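PDB 4ZRX: F5/8 type C domain protein from Bacteroides ovatus, which is a putative alpha-L-fucosidase, probably hydrolysing alpha-L-fucosides with a TIM-barrel domain that is joined to an F5/8 type C domain. Local coordinates for residues Tyr8-Glu13 with Val31-Gln36; Met220-Arg225 with Gly247-Ser252; Asn240-Thr245 with Phe281-Glu286. All coordinates share one frame; numbering follows the deposited sequence.

Interaction 1: Tyr8-Glu13 with Val31-Gln36. With EDO (1,2-ethanediol), chain C.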
loop_
_atom_site.group_PDB
_atom_site.type_symbol
_atom_site.label_atom_id
_atom_site.label_comp_id
_atom_site.label_asym_id
_atom_site.label_seq_id
_atom_site.Cartn_x
_atom_site.Cartn_y
_atom_site.Cartn_z
ATOM N N TYR A 8 -3.940 -13.271 -27.499
ATOM C CA TYR A 8 -3.492 -11.946 -27.889
ATOM C C TYR A 8 -2.532 -11.441 -26.850
ATOM O O TYR A 8 -2.920 -11.281 -25.671
ATOM C CB TYR A 8 -4.684 -10.996 -27.927
ATOM C CG TYR A 8 -5.786 -11.549 -28.750
ATOM C CD1 TYR A 8 -5.637 -11.639 -30.151
ATOM C CD2 TYR A 8 -6.963 -12.016 -28.185
ATOM C CE1 TYR A 8 -6.656 -12.144 -30.936
ATOM C CE2 TYR A 8 -7.979 -12.548 -29.002
ATOM C CZ TYR A 8 -7.817 -12.593 -30.357
ATOM O OH TYR A 8 -8.831 -13.157 -31.117
ATOM N N VAL A 9 -1.285 -11.197 -27.215
ATOM C CA VAL A 9 -0.295 -10.726 -26.245
ATOM C C VAL A 9 -0.459 -9.219 -26.044
ATOM O O VAL A 9 -0.280 -8.456 -26.973
ATOM C CB VAL A 9 1.161 -11.099 -26.649
ATOM C CG1 VAL A 9 2.137 -10.618 -25.656
ATOM C CG2 VAL A 9 1.319 -12.605 -26.808
ATOM N N LYS A 10 -0.805 -8.816 -24.795
ATOM C CA LYS A 10 -0.774 -7.416 -24.290
ATOM C C LYS A 10 -1.859 -6.487 -24.756
ATOM O O LYS A 10 -2.295 -5.611 -23.990
ATOM C CB LYS A 10 0.619 -6.777 -24.474
ATOM C CG LYS A 10 0.838 -5.508 -23.693
ATOM C CD LYS A 10 2.298 -5.050 -23.854
ATOM C CE LYS A 10 2.519 -3.600 -23.427
ATOM N NZ LYS A 10 3.979 -3.258 -23.514
ATOM N N HIS A 11 -2.312 -6.658 -25.999
ATOM C CA HIS A 11 -3.367 -5.820 -26.569
ATOM C C HIS A 11 -4.218 -6.605 -27.525
ATOM O O HIS A 11 -3.702 -7.489 -28.220
ATOM C CB HIS A 11 -2.689 -4.618 -27.244
ATOM C CG HIS A 11 -3.611 -3.709 -27.969
ATOM N ND1 HIS A 11 -3.495 -3.495 -29.325
ATOM C CD2 HIS A 11 -4.639 -2.933 -27.551
ATOM C CE1 HIS A 11 -4.416 -2.627 -29.707
ATOM N NE2 HIS A 11 -5.119 -2.266 -28.654
ATOM N N VAL A 12 -5.511 -6.326 -27.514
ATOM C CA VAL A 12 -6.398 -6.820 -28.536
ATOM C C VAL A 12 -7.365 -5.720 -28.936
ATOM O O VAL A 12 -7.856 -5.000 -28.105
ATOM C CB VAL A 12 -7.166 -8.099 -28.058
ATOM C CG1 VAL A 12 -8.057 -7.846 -26.801
ATOM C CG2 VAL A 12 -8.015 -8.656 -29.170
ATOM N N GLU A 13 -7.616 -5.607 -30.248
ATOM C CA GLU A 13 -8.586 -4.676 -30.814
ATOM C C GLU A 13 -9.847 -5.464 -31.171
ATOM O O GLU A 13 -9.747 -6.479 -31.853
ATOM C CB GLU A 13 -8.004 -4.049 -32.097
ATOM C CG GLU A 13 -6.813 -3.141 -31.847
ATOM C CD GLU A 13 -5.525 -3.554 -32.590
ATOM O OE1 GLU A 13 -5.208 -4.772 -32.699
ATOM O OE2 GLU A 13 -4.796 -2.641 -33.010
ATOM N N VAL A 31 -3.401 -11.912 -22.908
ATOM C CA VAL A 31 -2.382 -12.478 -22.048
ATOM C C VAL A 31 -1.177 -11.517 -21.857
ATOM O O VAL A 31 -0.940 -10.697 -22.702
ATOM C CB VAL A 31 -1.892 -13.848 -22.537
ATOM C CG1 VAL A 31 -3.037 -14.788 -22.660
ATOM C CG2 VAL A 31 -1.095 -13.736 -23.817
ATOM N N PRO A 32 -0.455 -11.600 -20.727
ATOM C CA PRO A 32 0.764 -10.779 -20.529
ATOM C C PRO A 32 1.907 -11.145 -21.474
ATOM O O PRO A 32 2.001 -12.291 -21.966
ATOM C CB PRO A 32 1.199 -11.093 -19.064
ATOM C CG PRO A 32 0.493 -12.412 -18.739
ATOM C CD PRO A 32 -0.756 -12.432 -19.545
ATOM N N THR A 33 2.789 -10.171 -21.716
ATOM C CA THR A 33 4.115 -10.473 -22.286
ATOM C C THR A 33 4.893 -11.298 -21.293
ATOM O O THR A 33 4.574 -11.304 -20.107
ATOM C CB THR A 33 4.903 -9.176 -22.556
ATOM O OG1 THR A 33 5.164 -8.508 -21.324
ATOM C CG2 THR A 33 4.171 -8.259 -23.431
ATOM N N PRO A 34 6.004 -11.944 -21.730
ATOM C CA PRO A 34 6.881 -12.595 -20.749
ATOM C C PRO A 34 7.391 -11.625 -19.682
ATOM O O PRO A 34 7.542 -12.018 -18.521
ATOM C CB PRO A 34 8.052 -13.091 -21.606
ATOM C CG PRO A 34 7.394 -13.349 -22.909
ATOM C CD PRO A 34 6.490 -12.173 -23.113
ATOM N N GLN A 35 7.647 -10.391 -20.073
ATOM C CA GLN A 35 8.152 -9.386 -19.097
ATOM C C GLN A 35 7.085 -9.033 -18.056
ATOM O O GLN A 35 7.378 -8.910 -16.856
ATOM C CB GLN A 35 8.641 -8.141 -19.807
ATOM C CG GLN A 35 9.823 -8.393 -20.771
ATOM C CD GLN A 35 9.403 -8.735 -22.228
ATOM O OE1 GLN A 35 8.329 -9.197 -22.523
ATOM N NE2 GLN A 35 10.312 -8.468 -23.146
ATOM N N GLN A 36 5.862 -8.881 -18.507
ATOM C CA GLN A 36 4.770 -8.611 -17.568
ATOM C C GLN A 36 4.507 -9.769 -16.654
ATOM O O GLN A 36 4.158 -9.577 -15.488
ATOM C CB GLN A 36 3.522 -8.248 -18.321
ATOM C CG GLN A 36 3.562 -6.898 -18.976
ATOM C CD GLN A 36 2.301 -6.697 -19.778
ATOM O OE1 GLN A 36 1.973 -7.536 -20.655
ATOM N NE2 GLN A 36 1.572 -5.633 -19.524
HETATM C C1 EDO C . 3.866 -15.064 -20.469
HETATM O O1 EDO C . 4.584 -15.583 -21.594
HETATM C C2 EDO C . 2.436 -15.556 -20.441
HETATM O O2 EDO C . 1.568 -14.790 -21.271
#
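Two backbone hydrogen bonds join Tyr8-Lys10 to Val31. Val31 N donates to Tyr8 O at 2.9 Å, and Lys10 N donates to Val31 O at 2.8 Å. In the second bond the donor lies nearly along the C=O axis. Val31 thus bonds to the residues on both sides of Val9, as a parallel bridge requires.

Apolar contacts follow. Val9 and Val31 lie on the same face of this small sheet, and their CG2 methyls meet at 4.0 Å. The other branch, Val9 CG1, is anti to the backbone N (chi1 -180°). It reaches Thr33 CG2 at 3.8 Å, the two side chains crossing at about a right angle. The same threonine methyl touches the extended chain of Lys10, with CD at 3.7 Å. Lys10 CG passes Gln36 OE1. Beyond this contact, Lys10 NZ goes on to a salt bridge with Asp223.

Polar side-chain bonds shape the start of helix 34-42. Thr33 is its N-cap. Gln36 N donates to Thr33 OG1 at 2.9 Å, and Thr33 N donates to Gln36 OE1 at 3.0 Å. The second donor lies in the carbonyl plane, on a lone pair. This fixes the rotation of the amide, whose NE2 bonds to the backbone oxygens of Trp282 and Asp223. A 1,2-ethanediol, probably from the crystallisation liquor, bonds through O2 to Pro32 O.

The arrangement is a two-stranded parallel sheet, strands 8-9 and 30-31, whose second strand leads through Pro32 and the N-cap Thr33 into helix 34-42, opened by a capping box.

Interaction 2: Met220-Arg225 with Gly247-Ser252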
loop_
_atom_site.group_PDB
_atom_site.type_symbol
_atom_site.label_atom_id
_atom_site.label_comp_id
_atom_site.label_asym_id
_atom_site.label_seq_id
_atom_site.Cartn_x
_atom_site.Cartn_y
_atom_site.Cartn_z
HETATM N N MSE A 220 3.302 5.808 -16.253
HETATM C CA MSE A 220 3.201 6.415 -17.598
HETATM C C MSE A 220 3.969 5.443 -18.473
HETATM O O MSE A 220 5.144 5.621 -18.819
HETATM C CB MSE A 220 3.774 7.836 -17.653
HETATM C CG MSE A 220 3.066 8.834 -16.823
HETATM SE SE MSE A 220 1.157 8.967 -17.181
HETATM C CE MSE A 220 1.286 9.567 -18.968
ATOM N N GLY A 221 3.289 4.344 -18.734
ATOM C CA GLY A 221 3.838 3.178 -19.426
ATOM C C GLY A 221 2.656 2.288 -19.796
ATOM O O GLY A 221 1.571 2.455 -19.266
ATOM N N ASP A 222 2.834 1.333 -20.703
ATOM C CA ASP A 222 1.755 0.384 -20.977
ATOM C C ASP A 222 2.034 -1.005 -20.448
ATOM O O ASP A 222 1.222 -1.928 -20.698
ATOM C CB ASP A 222 1.432 0.307 -22.495
ATOM C CG ASP A 222 2.579 -0.134 -23.335
ATOM O OD1 ASP A 222 3.635 -0.604 -22.854
ATOM O OD2 ASP A 222 2.343 -0.032 -24.608
ATOM N N ASP A 223 3.103 -1.181 -19.643
ATOM C CA ASP A 223 3.366 -2.495 -19.033
ATOM C C ASP A 223 2.710 -2.670 -17.662
ATOM O O ASP A 223 2.287 -3.791 -17.355
ATOM C CB ASP A 223 4.858 -2.813 -18.916
ATOM C CG ASP A 223 5.523 -3.075 -20.238
ATOM O OD1 ASP A 223 4.929 -3.875 -21.009
ATOM O OD2 ASP A 223 6.640 -2.540 -20.430
ATOM N N VAL A 224 2.723 -1.616 -16.853
ATOM C CA VAL A 224 2.287 -1.693 -15.447
ATOM C C VAL A 224 1.449 -0.461 -15.124
ATOM O O VAL A 224 1.848 0.661 -15.424
ATOM C CB VAL A 224 3.492 -1.771 -14.530
ATOM C CG1 VAL A 224 3.159 -1.618 -13.032
ATOM C CG2 VAL A 224 4.294 -3.071 -14.694
ATOM N N ARG A 225 0.291 -0.707 -14.506
ATOM C CA ARG A 225 -0.724 0.298 -14.240
ATOM C C ARG A 225 -0.678 0.667 -12.754
ATOM O O ARG A 225 -0.711 -0.207 -11.883
ATOM C CB ARG A 225 -2.106 -0.274 -14.611
ATOM C CG ARG A 225 -3.311 0.448 -14.087
ATOM C CD ARG A 225 -4.577 -0.102 -14.641
ATOM N NE ARG A 225 -4.769 -1.501 -14.327
ATOM C CZ ARG A 225 -5.437 -2.009 -13.300
ATOM N NH1 ARG A 225 -5.992 -1.242 -12.365
ATOM N NH2 ARG A 225 -5.519 -3.314 -13.195
ATOM N N GLY A 247 -1.864 5.781 -20.263
ATOM C CA GLY A 247 -1.813 7.231 -20.401
ATOM C C GLY A 247 -0.829 7.733 -21.447
ATOM O O GLY A 247 -0.928 8.869 -21.917
ATOM N N ILE A 248 0.138 6.897 -21.810
ATOM C CA ILE A 248 1.138 7.282 -22.776
ATOM C C ILE A 248 0.620 7.325 -24.219
ATOM O O ILE A 248 1.343 7.797 -25.091
ATOM C CB ILE A 248 2.373 6.395 -22.721
ATOM C CG1 ILE A 248 2.011 4.911 -22.916
ATOM C CG2 ILE A 248 3.136 6.672 -21.413
ATOM C CD1 ILE A 248 3.154 4.118 -23.360
ATOM N N TYR A 249 -0.570 6.784 -24.462
ATOM C CA TYR A 249 -1.099 6.738 -25.801
ATOM C C TYR A 249 -1.862 8.023 -26.028
ATOM O O TYR A 249 -2.585 8.493 -25.158
ATOM C CB TYR A 249 -2.049 5.563 -25.981
ATOM C CG TYR A 249 -1.450 4.199 -25.804
ATOM C CD1 TYR A 249 -0.071 3.967 -25.836
ATOM C CD2 TYR A 249 -2.271 3.123 -25.629
ATOM C CE1 TYR A 249 0.433 2.665 -25.659
ATOM C CE2 TYR A 249 -1.781 1.867 -25.471
ATOM C CZ TYR A 249 -0.451 1.632 -25.486
ATOM O OH TYR A 249 -0.026 0.343 -25.363
ATOM N N ALA A 250 -1.710 8.601 -27.222
ATOM C CA ALA A 250 -2.358 9.872 -27.501
ATOM C C ALA A 250 -3.885 9.773 -27.338
ATOM O O ALA A 250 -4.528 10.699 -26.876
ATOM C CB ALA A 250 -2.032 10.297 -28.946
ATOM N N ARG A 251 -4.469 8.653 -27.736
ATOM C CA ARG A 251 -5.934 8.448 -27.584
ATOM C C ARG A 251 -6.476 8.244 -26.154
ATOM O O ARG A 251 -7.685 8.233 -25.930
ATOM C CB ARG A 251 -6.340 7.251 -28.411
ATOM C CG ARG A 251 -5.805 5.896 -27.922
ATOM C CD ARG A 251 -6.025 4.879 -29.038
ATOM N NE ARG A 251 -5.729 3.490 -28.707
ATOM C CZ ARG A 251 -4.538 2.929 -28.788
ATOM N NH1 ARG A 251 -3.465 3.642 -29.100
ATOM N NH2 ARG A 251 -4.398 1.644 -28.549
ATOM N N SER A 252 -5.597 8.048 -25.191
ATOM C CA SER A 252 -6.041 7.706 -23.853
ATOM C C SER A 252 -6.988 8.699 -23.223
ATOM O O SER A 252 -7.954 8.290 -22.649
ATOM C CB SER A 252 -4.862 7.429 -22.895
ATOM O OG SER A 252 -4.071 8.567 -22.683
#
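Tyr249 and Asp222 meet at about a right angle, with the carboxylate and ring planes 81° apart. Tyr249 OH donates to Asp222 OD2 at 2.5 Å, a short bond. The carboxylate oxygen sits at the ring edge, near the ring plane, and uses its anti lone pair, the one away from OD1. Asp222 CB also lies 3.2 Å from Tyr249 OH. With CG between the backbone N and the carbonyl carbon (chi1 60°), the carboxylate of Asp222 is carried to the tyrosine hydroxyl. Its other oxygen, OD1, has a second partner, a salt bridge from Lys10.

Both segments are loops of the alpha-L-fucosidase domain, which belongs to the TIM-barrel clan. Segment 220-225 follows barrel strand 216-219, and segment 247-252 leads into helix 252-259. The contact therefore joins the loop after a barrel strand to the approach to a helix.

Ile248 points toward the other loop and spreads its two branches along it. Ile248 CG2 packs against the backbone of Met220, 3.3 Å from Met220 C. Ile248 CD1 lies farther along, 3.9 Å from Asp222 N. Met220 is a selenomethionine, and its chain bends at chi2 and chi3. The terminal CE of Met220 rests against the backbone of Gly247, 3.7 Å from Gly247 C. Trp201 of helix 201-211 touches both Met220 and Ile248.

A type I turn from Tyr249 to Ser252 follows. Tyr249 O accepts from both Ser252 N and Ser252 OG, the latter at 2.9 Å with the hydroxyl in the carbonyl plane.

Interaction 3: Asn240-Thr245 with Phe281-Glu286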
loop_
_atom_site.group_PDB
_atom_site.type_symbol
_atom_site.label_atom_id
_atom_site.label_comp_id
_atom_site.label_asym_id
_atom_site.label_seq_id
_atom_site.Cartn_x
_atom_site.Cartn_y
_atom_site.Cartn_z
ATOM N N ASN A 240 -7.006 -7.233 -14.753
ATOM C CA ASN A 240 -5.780 -6.823 -15.419
ATOM C C ASN A 240 -5.868 -6.887 -16.912
ATOM O O ASN A 240 -5.017 -6.355 -17.627
ATOM C CB ASN A 240 -4.620 -7.585 -14.820
ATOM C CG ASN A 240 -4.296 -7.112 -13.402
ATOM O OD1 ASN A 240 -4.577 -5.945 -13.049
ATOM N ND2 ASN A 240 -3.760 -7.963 -12.627
ATOM N N ALA A 241 -6.891 -7.574 -17.410
ATOM C CA ALA A 241 -7.359 -7.409 -18.770
ATOM C C ALA A 241 -8.382 -6.252 -18.664
ATOM O O ALA A 241 -9.504 -6.445 -18.203
ATOM C CB ALA A 241 -8.045 -8.702 -19.286
ATOM N N THR A 242 -7.955 -5.048 -19.021
ATOM C CA THR A 242 -8.652 -3.833 -18.650
ATOM C C THR A 242 -8.948 -2.940 -19.848
ATOM O O THR A 242 -8.219 -2.940 -20.882
ATOM C CB THR A 242 -7.847 -3.021 -17.570
ATOM O OG1 THR A 242 -8.580 -1.845 -17.264
ATOM C CG2 THR A 242 -6.418 -2.655 -18.033
ATOM N N VAL A 243 -10.055 -2.224 -19.746
ATOM C CA VAL A 243 -10.427 -1.213 -20.743
ATOM C C VAL A 243 -9.646 0.097 -20.562
ATOM O O VAL A 243 -9.732 1.008 -21.414
ATOM C CB VAL A 243 -11.924 -0.928 -20.685
ATOM C CG1 VAL A 243 -12.708 -2.166 -20.904
ATOM C CG2 VAL A 243 -12.344 -0.267 -19.365
ATOM N N LEU A 244 -8.960 0.271 -19.418
ATOM C CA LEU A 244 -8.220 1.509 -19.172
ATOM C C LEU A 244 -7.056 1.645 -20.143
ATOM O O LEU A 244 -6.204 0.789 -20.178
ATOM C CB LEU A 244 -7.743 1.605 -17.720
ATOM C CG LEU A 244 -7.127 2.955 -17.303
ATOM C CD1 LEU A 244 -8.108 4.078 -17.233
ATOM C CD2 LEU A 244 -6.368 2.766 -15.931
ATOM N N THR A 245 -7.010 2.756 -20.880
ATOM C CA THR A 245 -6.029 2.956 -21.912
ATOM C C THR A 245 -4.796 3.551 -21.218
ATOM O O THR A 245 -4.893 4.602 -20.556
ATOM C CB THR A 245 -6.529 3.904 -23.021
ATOM O OG1 THR A 245 -7.703 3.378 -23.625
ATOM C CG2 THR A 245 -5.428 4.076 -24.066
ATOM N N PHE A 281 -6.490 -4.150 -22.907
ATOM C CA PHE A 281 -5.075 -4.107 -22.616
ATOM C C PHE A 281 -4.731 -5.044 -21.479
ATOM O O PHE A 281 -5.444 -5.041 -20.483
ATOM C CB PHE A 281 -4.623 -2.677 -22.243
ATOM C CG PHE A 281 -5.028 -1.632 -23.218
ATOM C CD1 PHE A 281 -4.253 -1.341 -24.315
ATOM C CD2 PHE A 281 -6.204 -0.935 -23.044
ATOM C CE1 PHE A 281 -4.676 -0.380 -25.237
ATOM C CE2 PHE A 281 -6.624 0.003 -23.944
ATOM C CZ PHE A 281 -5.857 0.275 -25.039
ATOM N N TRP A 282 -3.604 -5.785 -21.579
ATOM C CA TRP A 282 -3.063 -6.454 -20.383
ATOM C C TRP A 282 -2.213 -5.383 -19.696
ATOM O O TRP A 282 -1.132 -4.941 -20.182
ATOM C CB TRP A 282 -2.237 -7.719 -20.681
ATOM C CG TRP A 282 -1.938 -8.414 -19.373
ATOM C CD1 TRP A 282 -0.910 -8.181 -18.552
ATOM C CD2 TRP A 282 -2.770 -9.374 -18.703
ATOM N NE1 TRP A 282 -1.042 -8.875 -17.394
ATOM C CE2 TRP A 282 -2.153 -9.661 -17.472
ATOM C CE3 TRP A 282 -3.957 -10.024 -19.025
ATOM C CZ2 TRP A 282 -2.668 -10.601 -16.574
ATOM C CZ3 TRP A 282 -4.485 -10.958 -18.114
ATOM C CH2 TRP A 282 -3.814 -11.236 -16.905
ATOM N N TYR A 283 -2.704 -4.906 -18.556
ATOM C CA TYR A 283 -2.140 -3.680 -17.935
ATOM C C TYR A 283 -2.392 -3.855 -16.467
ATOM O O TYR A 283 -3.380 -3.386 -15.942
ATOM C CB TYR A 283 -2.836 -2.488 -18.549
ATOM C CG TYR A 283 -2.292 -1.102 -18.254
ATOM C CD1 TYR A 283 -0.907 -0.857 -18.161
ATOM C CD2 TYR A 283 -3.155 -0.011 -18.190
ATOM C CE1 TYR A 283 -0.410 0.402 -17.895
ATOM C CE2 TYR A 283 -2.642 1.288 -17.920
ATOM C CZ TYR A 283 -1.273 1.480 -17.818
ATOM O OH TYR A 283 -0.764 2.768 -17.634
ATOM N N PRO A 284 -1.489 -4.557 -15.792
ATOM C CA PRO A 284 -1.765 -5.026 -14.458
ATOM C C PRO A 284 -1.375 -4.059 -13.372
ATOM O O PRO A 284 -0.448 -3.311 -13.520
ATOM C CB PRO A 284 -0.908 -6.289 -14.356
ATOM C CG PRO A 284 0.299 -5.967 -15.178
ATOM C CD PRO A 284 -0.301 -5.250 -16.360
ATOM N N SER A 285 -2.131 -4.134 -12.294
ATOM C CA SER A 285 -2.080 -3.198 -11.174
ATOM C C SER A 285 -0.874 -3.347 -10.267
ATOM O O SER A 285 -0.557 -4.471 -9.881
ATOM C CB SER A 285 -3.335 -3.449 -10.324
ATOM O OG SER A 285 -3.332 -2.660 -9.163
ATOM N N GLU A 286 -0.258 -2.213 -9.905
ATOM C CA GLU A 286 0.773 -2.152 -8.926
ATOM C C GLU A 286 0.316 -1.220 -7.818
ATOM O O GLU A 286 -0.045 -0.052 -8.059
ATOM C CB GLU A 286 2.048 -1.625 -9.582
ATOM C CG GLU A 286 3.308 -1.700 -8.729
ATOM C CD GLU A 286 4.470 -0.997 -9.446
ATOM O OE1 GLU A 286 4.408 0.241 -9.630
ATOM O OE2 GLU A 286 5.417 -1.687 -9.873
HETATM O O HOH W 1 -1.346 -6.954 -10.911
#
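Thr242 and Phe281 exchange two backbone hydrogen bonds. Thr242 N donates to Phe281 O, and Phe281 N donates to Thr242 O, both at 2.9 Å. Next to them, Ala241 and Trp282 form a non-hydrogen-bonded pair. Tyr283 N then donates to Asn240 O at 2.9 Å.

The side chain of Asn240 crosses Pro284 at about a right angle. Its OD1 accepts from Ser285 N at 3.1 Å, with the donor well above the carbonyl plane. Asn240 CB lies over the face of the Trp282 six-membered ring in a CH-pi contact, 4.2 Å from the centroid. The backbone O of Asn240 lies over the indole too, offset toward the rim.

Thr242 and Phe281 share one face of the sheet. Thr242 O and Val243 O lie at the edge of the phenyl ring. Leu244 O approaches it obliquely, 3.3 Å from Phe281 CD2, and Thr245 OG1 lies 3.6 Å from Phe281 CE2. Thr242 CG2 meets Tyr283 CB at 3.6 Å, at the edge of the tyrosine ring. This is a short antiparallel pairing in the sheet of the TIM-barrel-clan domain. Strand 241-242 runs against strand 279-290, which pairs in parallel with strand 324-328.

Further out, Thr242 OG1 is anti to its backbone N (chi1 180°). There it accepts from Leu244 N in an ST turn, which carries the chain round toward the phenyl ring. The same oxygen bonds to Leu268 O. A water donates to Ser285 O and accepts a weak bond from Asn240 ND2. The ring of His11 meets that of Phe281, their planes at about 20°.

Overall arrangement
From the N terminus, interaction 1 comes first and closes the loop that holds helix 20-27. It is complete before the others begin. Interactions 2 and 3 cross: their segments alternate along the chain, in the order 220-225, 240-245, 247-252 and 281-286. Interaction 2 closes a loop that contains strand 241-242 and the end of strand 225-226, and interaction 3 one containing helices 252-259 and 271-274. Lys10 links interaction 1 to both, by its amino group to the loop 220-225 and by its backbone to Trp282. Arg225 joins interaction 2 to strand 279-290. Together the contacts tie the N-terminal segment, helix 34-42 and the loop after strand 216-219 to strand 279-290.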